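Local structure of E3 SUMO-protein ligase SIZ1 (3I2D) at residues 74-85 with 116-124. The protein acts as a SUMO E3 ligase that promotes attachment of SUMO (Smt3) to septins and PCNA, working with the E2 enzyme Ubc9. Sequence-based numbering, arbitrary orientation.
Sequences YKIQRLIPELVM and KHRLYLFSG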
ATOM      1  N   TYR A  74       4.694   3.150   1.862  1.00 50.97           N
ATOM      2  CA  TYR A  74       5.508   3.769   2.884  1.00 48.32           C
ATOM      3  C   TYR A  74       6.412   2.689   3.458  1.00 50.39           C
ATOM      4  O   TYR A  74       6.070   1.506   3.452  1.00 55.50           O
ATOM      5  CB  TYR A  74       4.644   4.457   3.942  1.00 44.02           C
ATOM      6  CG  TYR A  74       3.660   3.585   4.683  1.00 54.89           C
ATOM      7  CD1 TYR A  74       4.099   2.601   5.575  1.00 56.24           C
ATOM      8  CD2 TYR A  74       2.284   3.790   4.549  1.00 50.11           C
ATOM      9  CE1 TYR A  74       3.198   1.847   6.316  1.00 55.07           C
ATOM     10  CE2 TYR A  74       1.376   3.042   5.282  1.00 52.23           C
ATOM     11  CZ  TYR A  74       1.838   2.069   6.164  1.00 58.89           C
ATOM     12  OH  TYR A  74       0.943   1.299   6.871  1.00 63.58           O
ATOM     13  N   LYS A  75       7.589   3.087   3.913  1.00 47.81           N
ATOM     14  CA  LYS A  75       8.548   2.136   4.439  1.00 53.77           C
ATOM     15  C   LYS A  75       8.999   2.584   5.818  1.00 53.77           C
ATOM     16  O   LYS A  75       9.492   3.705   5.984  1.00 49.89           O
ATOM     17  CB  LYS A  75       9.739   2.058   3.480  1.00 61.33           C
ATOM     18  CG  LYS A  75      10.618   0.828   3.606  1.00 70.73           C
ATOM     19  CD  LYS A  75      11.604   0.751   2.439  1.00 75.52           C
ATOM     20  CE  LYS A  75      10.861   0.776   1.096  1.00 79.36           C
ATOM     21  NZ  LYS A  75      11.737   0.643  -0.112  1.00 72.04           N
ATOM     22  N   ILE A  76       8.808   1.714   6.808  1.00 53.64           N
ATOM     23  CA  ILE A  76       9.206   2.029   8.173  1.00 55.86           C
ATOM     24  C   ILE A  76      10.730   2.063   8.198  1.00 57.55           C
ATOM     25  O   ILE A  76      11.392   1.061   7.912  1.00 58.42           O
ATOM     26  CB  ILE A  76       8.662   0.982   9.153  1.00 54.46           C
ATOM     27  CG1 ILE A  76       7.144   1.117   9.239  1.00 55.11           C
ATOM     28  CG2 ILE A  76       9.289   1.164  10.511  1.00 55.18           C
ATOM     29  CD1 ILE A  76       6.487   0.088  10.136  1.00 63.25           C
ATOM     30  N   GLN A  77      11.275   3.229   8.525  1.00 56.49           N
ATOM     31  CA  GLN A  77      12.714   3.437   8.542  1.00 56.03           C
ATOM     32  C   GLN A  77      13.326   3.424   9.929  1.00 55.72           C
ATOM     33  O   GLN A  77      14.222   2.627  10.202  1.00 57.79           O
ATOM     34  CB  GLN A  77      13.028   4.767   7.882  1.00 64.35           C
ATOM     35  CG  GLN A  77      14.061   4.721   6.791  1.00 73.28           C
ATOM     36  CD  GLN A  77      14.006   5.974   5.945  1.00 80.59           C
ATOM     37  OE1 GLN A  77      14.155   7.089   6.456  1.00 87.54           O
ATOM     38  NE2 GLN A  77      13.776   5.804   4.645  1.00 79.54           N
ATOM     39  N   ARG A  78      12.848   4.309  10.800  1.00 53.14           N
ATOM     40  CA  ARG A  78      13.380   4.403  12.158  1.00 55.62           C
ATOM     41  C   ARG A  78      12.287   4.428  13.197  1.00 52.35           C
ATOM     42  O   ARG A  78      11.202   4.946  12.954  1.00 58.52           O
ATOM     43  CB  ARG A  78      14.182   5.689  12.329  1.00 57.93           C
ATOM     44  CG  ARG A  78      15.446   5.551  13.144  1.00 71.17           C
ATOM     45  CD  ARG A  78      16.637   5.275  12.236  1.00 76.85           C
ATOM     46  NE  ARG A  78      16.666   6.191  11.093  1.00 80.83           N
ATOM     47  CZ  ARG A  78      16.637   7.522  11.183  1.00 80.74           C
ATOM     48  NH1 ARG A  78      16.579   8.118  12.372  1.00 70.82           N
ATOM     49  NH2 ARG A  78      16.662   8.260  10.077  1.00 76.87           N
ATOM     50  N   LEU A  79      12.576   3.873  14.364  1.00 53.12           N
ATOM     51  CA  LEU A  79      11.616   3.900  15.454  1.00 55.75           C
ATOM     52  C   LEU A  79      12.039   4.993  16.418  1.00 55.39           C
ATOM     53  O   LEU A  79      13.192   5.029  16.832  1.00 62.98           O
ATOM     54  CB  LEU A  79      11.595   2.579  16.235  1.00 55.54           C
ATOM     55  CG  LEU A  79      10.703   2.707  17.490  1.00 60.06           C
ATOM     56  CD1 LEU A  79       9.450   1.850  17.348  1.00 58.20           C
ATOM     57  CD2 LEU A  79      11.476   2.305  18.724  1.00 57.64           C
ATOM     58  N   ILE A  80      11.126   5.898  16.749  1.00 55.25           N
ATOM     59  CA  ILE A  80      11.416   6.939  17.733  1.00 58.80           C
ATOM     60  C   ILE A  80      11.061   6.202  19.031  1.00 61.20           C
ATOM     61  O   ILE A  80       9.899   6.142  19.437  1.00 54.17           O
ATOM     62  CB  ILE A  80      10.524   8.166  17.517  1.00 52.93           C
ATOM     63  CG1 ILE A  80      10.882   8.818  16.186  1.00 51.59           C
ATOM     64  CG2 ILE A  80      10.724   9.159  18.632  1.00 59.80           C
ATOM     65  CD1 ILE A  80      10.084  10.055  15.910  1.00 64.58           C
ATOM     66  N   PRO A  81      12.085   5.644  19.702  1.00 67.02           N
ATOM     67  CA  PRO A  81      12.039   4.861  20.944  1.00 68.28           C
ATOM     68  C   PRO A  81      11.107   5.350  22.032  1.00 70.04           C
ATOM     69  O   PRO A  81      10.343   4.569  22.600  1.00 73.75           O
ATOM     70  CB  PRO A  81      13.494   4.843  21.385  1.00 62.68           C
ATOM     71  CG  PRO A  81      13.950   6.202  20.986  1.00 67.36           C
ATOM     72  CD  PRO A  81      13.391   6.323  19.589  1.00 65.63           C
ATOM     73  N   GLU A  82      11.166   6.645  22.314  1.00 69.34           N
ATOM     74  CA  GLU A  82      10.337   7.242  23.344  1.00 70.80           C
ATOM     75  C   GLU A  82       8.833   7.190  23.031  1.00 68.50           C
ATOM     76  O   GLU A  82       8.010   7.189  23.939  1.00 69.27           O
ATOM     77  CB  GLU A  82      10.798   8.683  23.574  1.00 73.63           C
ATOM     78  CG  GLU A  82      12.009   9.069  22.724  1.00 83.31           C
ATOM     79  CD  GLU A  82      12.844  10.179  23.345  1.00 91.24           C
ATOM     80  OE1 GLU A  82      13.458   9.931  24.410  1.00 85.52           O
ATOM     81  OE2 GLU A  82      12.886  11.296  22.773  1.00 91.26           O
ATOM     82  N   LEU A  83       8.484   7.139  21.747  1.00 70.79           N
ATOM     83  CA  LEU A  83       7.084   7.091  21.309  1.00 62.98           C
ATOM     84  C   LEU A  83       6.527   5.669  21.296  1.00 62.92           C
ATOM     85  O   LEU A  83       6.280   5.092  20.239  1.00 59.26           O
ATOM     86  CB  LEU A  83       6.954   7.684  19.907  1.00 56.52           C
ATOM     87  CG  LEU A  83       6.156   8.971  19.771  1.00 55.68           C
ATOM     88  CD1 LEU A  83       6.092   9.371  18.308  1.00 51.94           C
ATOM     89  CD2 LEU A  83       4.761   8.757  20.325  1.00 59.77           C
ATOM     90  N   VAL A  84       6.346   5.099  22.474  1.00 62.28           N
ATOM     91  CA  VAL A  84       5.805   3.756  22.582  1.00 57.99           C
ATOM     92  C   VAL A  84       4.877   3.770  23.772  1.00 60.60           C
ATOM     93  O   VAL A  84       5.314   3.923  24.913  1.00 68.53           O
ATOM     94  CB  VAL A  84       6.909   2.732  22.795  1.00 55.75           C
ATOM     95  CG1 VAL A  84       6.310   1.344  22.963  1.00 53.42           C
ATOM     96  CG2 VAL A  84       7.862   2.774  21.618  1.00 55.89           C
ATOM     97  N   MET A  85       3.589   3.626  23.499  1.00 61.16           N
ATOM     98  CA  MET A  85       2.587   3.659  24.554  1.00 57.71           C
ATOM     99  C   MET A  85       1.738   2.389  24.589  1.00 57.27           C
ATOM    100  O   MET A  85       1.746   1.578  23.660  1.00 58.04           O
ATOM    101  CB  MET A  85       1.696   4.885  24.350  1.00 48.93           C
ATOM    102  CG  MET A  85       2.494   6.132  23.995  1.00 48.54           C
ATOM    103  SD  MET A  85       1.505   7.542  23.458  1.00 58.34           S
ATOM    104  CE  MET A  85       0.930   7.016  21.852  1.00 60.75           C
ATOM    105  N   LYS A 116      10.420  13.311   1.616  1.00 83.45           N
ATOM    106  CA  LYS A 116       9.515  12.191   1.492  1.00 80.56           C
ATOM    107  C   LYS A 116       9.472  11.401   2.799  1.00 76.25           C
ATOM    108  O   LYS A 116       9.275  10.188   2.793  1.00 80.89           O
ATOM    109  CB  LYS A 116       9.968  11.282   0.351  1.00 87.13           C
ATOM    110  CG  LYS A 116       9.810  11.884  -1.031  1.00 91.45           C
ATOM    111  CD  LYS A 116       9.982  10.820  -2.116  1.00 91.22           C
ATOM    112  CE  LYS A 116       9.763  11.408  -3.504  1.00 91.22           C
ATOM    113  NZ  LYS A 116       8.444  12.100  -3.614  1.00 89.98           N
ATOM    114  N   HIS A 117       9.662  12.077   3.923  1.00 66.62           N
ATOM    115  CA  HIS A 117       9.644  11.387   5.203  1.00 62.09           C
ATOM    116  C   HIS A 117       8.579  11.926   6.121  1.00 59.55           C
ATOM    117  O   HIS A 117       8.279  13.117   6.104  1.00 57.93           O
ATOM    118  CB  HIS A 117      11.002  11.495   5.876  1.00 66.31           C
ATOM    119  CG  HIS A 117      12.072  10.728   5.173  1.00 72.38           C
ATOM    120  ND1 HIS A 117      12.595  11.125   3.960  1.00 74.62           N
ATOM    121  CD2 HIS A 117      12.657   9.543   5.469  1.00 71.65           C
ATOM    122  CE1 HIS A 117      13.452  10.213   3.537  1.00 77.87           C
ATOM    123  NE2 HIS A 117      13.508   9.243   4.433  1.00 76.02           N
ATOM    124  N   ARG A 118       8.005  11.048   6.933  1.00 52.57           N
ATOM    125  CA  ARG A 118       6.946  11.477   7.836  1.00 53.07           C
ATOM    126  C   ARG A 118       6.925  10.660   9.112  1.00 50.38           C
ATOM    127  O   ARG A 118       7.369   9.515   9.126  1.00 57.49           O
ATOM    128  CB  ARG A 118       5.598  11.368   7.130  1.00 53.13           C
ATOM    129  CG  ARG A 118       5.629  11.889   5.705  1.00 61.60           C
ATOM    130  CD  ARG A 118       4.573  12.938   5.488  1.00 71.58           C
ATOM    131  NE  ARG A 118       4.666  14.005   6.474  1.00 67.60           N
ATOM    132  CZ  ARG A 118       3.757  14.965   6.613  1.00 77.54           C
ATOM    133  NH1 ARG A 118       2.686  14.990   5.823  1.00 72.51           N
ATOM    134  NH2 ARG A 118       3.907  15.893   7.549  1.00 82.64           N
ATOM    135  N   LEU A 119       6.412  11.252  10.186  1.00 45.79           N
ATOM    136  CA  LEU A 119       6.334  10.569  11.475  1.00 50.78           C
ATOM    137  C   LEU A 119       4.935   9.965  11.652  1.00 52.52           C
ATOM    138  O   LEU A 119       3.965  10.684  11.881  1.00 57.75           O
ATOM    139  CB  LEU A 119       6.606  11.560  12.596  1.00 48.04           C
ATOM    140  CG  LEU A 119       7.175  11.057  13.918  1.00 47.00           C
ATOM    141  CD1 LEU A 119       6.461  11.819  15.012  1.00 43.99           C
ATOM    142  CD2 LEU A 119       6.993   9.550  14.080  1.00 54.22           C
ATOM    143  N   TYR A 120       4.834   8.647  11.539  1.00 49.86           N
ATOM    144  CA  TYR A 120       3.548   7.978  11.661  1.00 51.67           C
ATOM    145  C   TYR A 120       3.368   7.287  13.001  1.00 54.76           C
ATOM    146  O   TYR A 120       4.304   6.722  13.563  1.00 59.22           O
ATOM    147  CB  TYR A 120       3.387   6.940  10.542  1.00 47.44           C
ATOM    148  CG  TYR A 120       2.984   7.500   9.198  1.00 46.07           C
ATOM    149  CD1 TYR A 120       2.920   8.880   8.978  1.00 50.46           C
ATOM    150  CD2 TYR A 120       2.629   6.650   8.151  1.00 47.04           C
ATOM    151  CE1 TYR A 120       2.506   9.396   7.751  1.00 44.05           C
ATOM    152  CE2 TYR A 120       2.216   7.155   6.916  1.00 45.90           C
ATOM    153  CZ  TYR A 120       2.154   8.525   6.729  1.00 53.33           C
ATOM    154  OH  TYR A 120       1.729   9.025   5.522  1.00 57.96           O
ATOM    155  N   LEU A 121       2.160   7.344  13.531  1.00 51.88           N
ATOM    156  CA  LEU A 121       1.907   6.653  14.771  1.00 47.30           C
ATOM    157  C   LEU A 121       1.072   5.433  14.386  1.00 52.02           C
ATOM    158  O   LEU A 121       0.088   5.547  13.647  1.00 47.34           O
ATOM    159  CB  LEU A 121       1.147   7.548  15.728  1.00 49.46           C
ATOM    160  CG  LEU A 121       0.806   6.907  17.067  1.00 51.06           C
ATOM    161  CD1 LEU A 121       2.070   6.405  17.756  1.00 37.24           C
ATOM    162  CD2 LEU A 121       0.071   7.936  17.908  1.00 50.40           C
ATOM    163  N   PHE A 122       1.502   4.261  14.840  1.00 49.04           N
ATOM    164  CA  PHE A 122       0.791   3.022  14.547  1.00 52.99           C
ATOM    165  C   PHE A 122       0.166   2.486  15.818  1.00 51.98           C
ATOM    166  O   PHE A 122       0.599   2.818  16.923  1.00 52.34           O
ATOM    167  CB  PHE A 122       1.732   1.938  13.999  1.00 50.06           C
ATOM    168  CG  PHE A 122       2.202   2.187  12.603  1.00 57.76           C
ATOM    169  CD1 PHE A 122       3.133   3.182  12.335  1.00 55.81           C
ATOM    170  CD2 PHE A 122       1.706   1.432  11.550  1.00 56.05           C
ATOM    171  CE1 PHE A 122       3.558   3.420  11.051  1.00 47.41           C
ATOM    172  CE2 PHE A 122       2.125   1.664  10.256  1.00 53.24           C
ATOM    173  CZ  PHE A 122       3.055   2.659  10.006  1.00 57.05           C
ATOM    174  N   SER A 123      -0.840   1.640  15.652  1.00 44.56           N
ATOM    175  CA  SER A 123      -1.500   1.035  16.781  1.00 41.87           C
ATOM    176  C   SER A 123      -1.896  -0.366  16.398  1.00 42.04           C
ATOM    177  O   SER A 123      -2.266  -0.614  15.268  1.00 46.60           O
ATOM    178  CB  SER A 123      -2.734   1.832  17.156  1.00 43.57           C
ATOM    179  OG  SER A 123      -3.418   1.214  18.225  1.00 53.89           O
ATOM    180  N   GLY A 124      -1.807  -1.288  17.342  1.00 45.20           N
ATOM    181  CA  GLY A 124      -2.189  -2.659  17.074  1.00 44.57           C
ATOM    182  C   GLY A 124      -2.597  -3.292  18.383  1.00 41.91           C
ATOM    183  O   GLY A 124      -2.311  -2.749  19.440  1.00 48.09           O
TER
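Tyr74 meets Tyr120 and Phe122 where strand 74-80 crosses strand 117-124, at 75° and with 9.0 Å between the axes. A type I turn from Ile80 to Leu83 then bends the chain. After it, residues 83-85 run at only 19° to 117-124, in the same direction. The side chains carry the contact.

Tyr74, Tyr120 and Phe122 form an aromatic cluster. Tyr120 turns its edge to the face of Tyr74 in a T-shaped pair, planes 78° apart. The Tyr74 ring meets Phe122 obliquely, and its OH lies 3.6 Å from Phe122 CE2, at the edge of that ring. The Tyr74 ring gets there with CG set between backbone N and carbonyl carbon. An alanine here would likely open a gap beside Phe122 and rob the Tyr120 edge of the face it meets. Phe68 also packs on Phe122.

Around the corner, aliphatic side chains take over. Before the turn, Ile80 CD1 meets Leu119 CD2 tip to tip at 3.6 Å. After it, Leu83 CD1 reaches Leu119 CD1 at 4.1 Å. Met85, bent at its thioether, brings CE across Leu121 CD2. Phe100 of strand 93-100 covers Ile80 and Leu83.

Near the start of strand 117-124, Gln77 NE2 gives a weak, bent hydrogen bond to His117 NE2 (3.5 Å). Gln77 and Arg78 both face Ile201 in a classic beta bulge.

Strand 195-204 lies between the two strands in an antiparallel sheet. Strand 74-90 turns a corner, so its two arms meet strand 117-125 at different angles. The contact thus joins two non-adjacent strands of one sheet through buried side chains, within the PINIT domain.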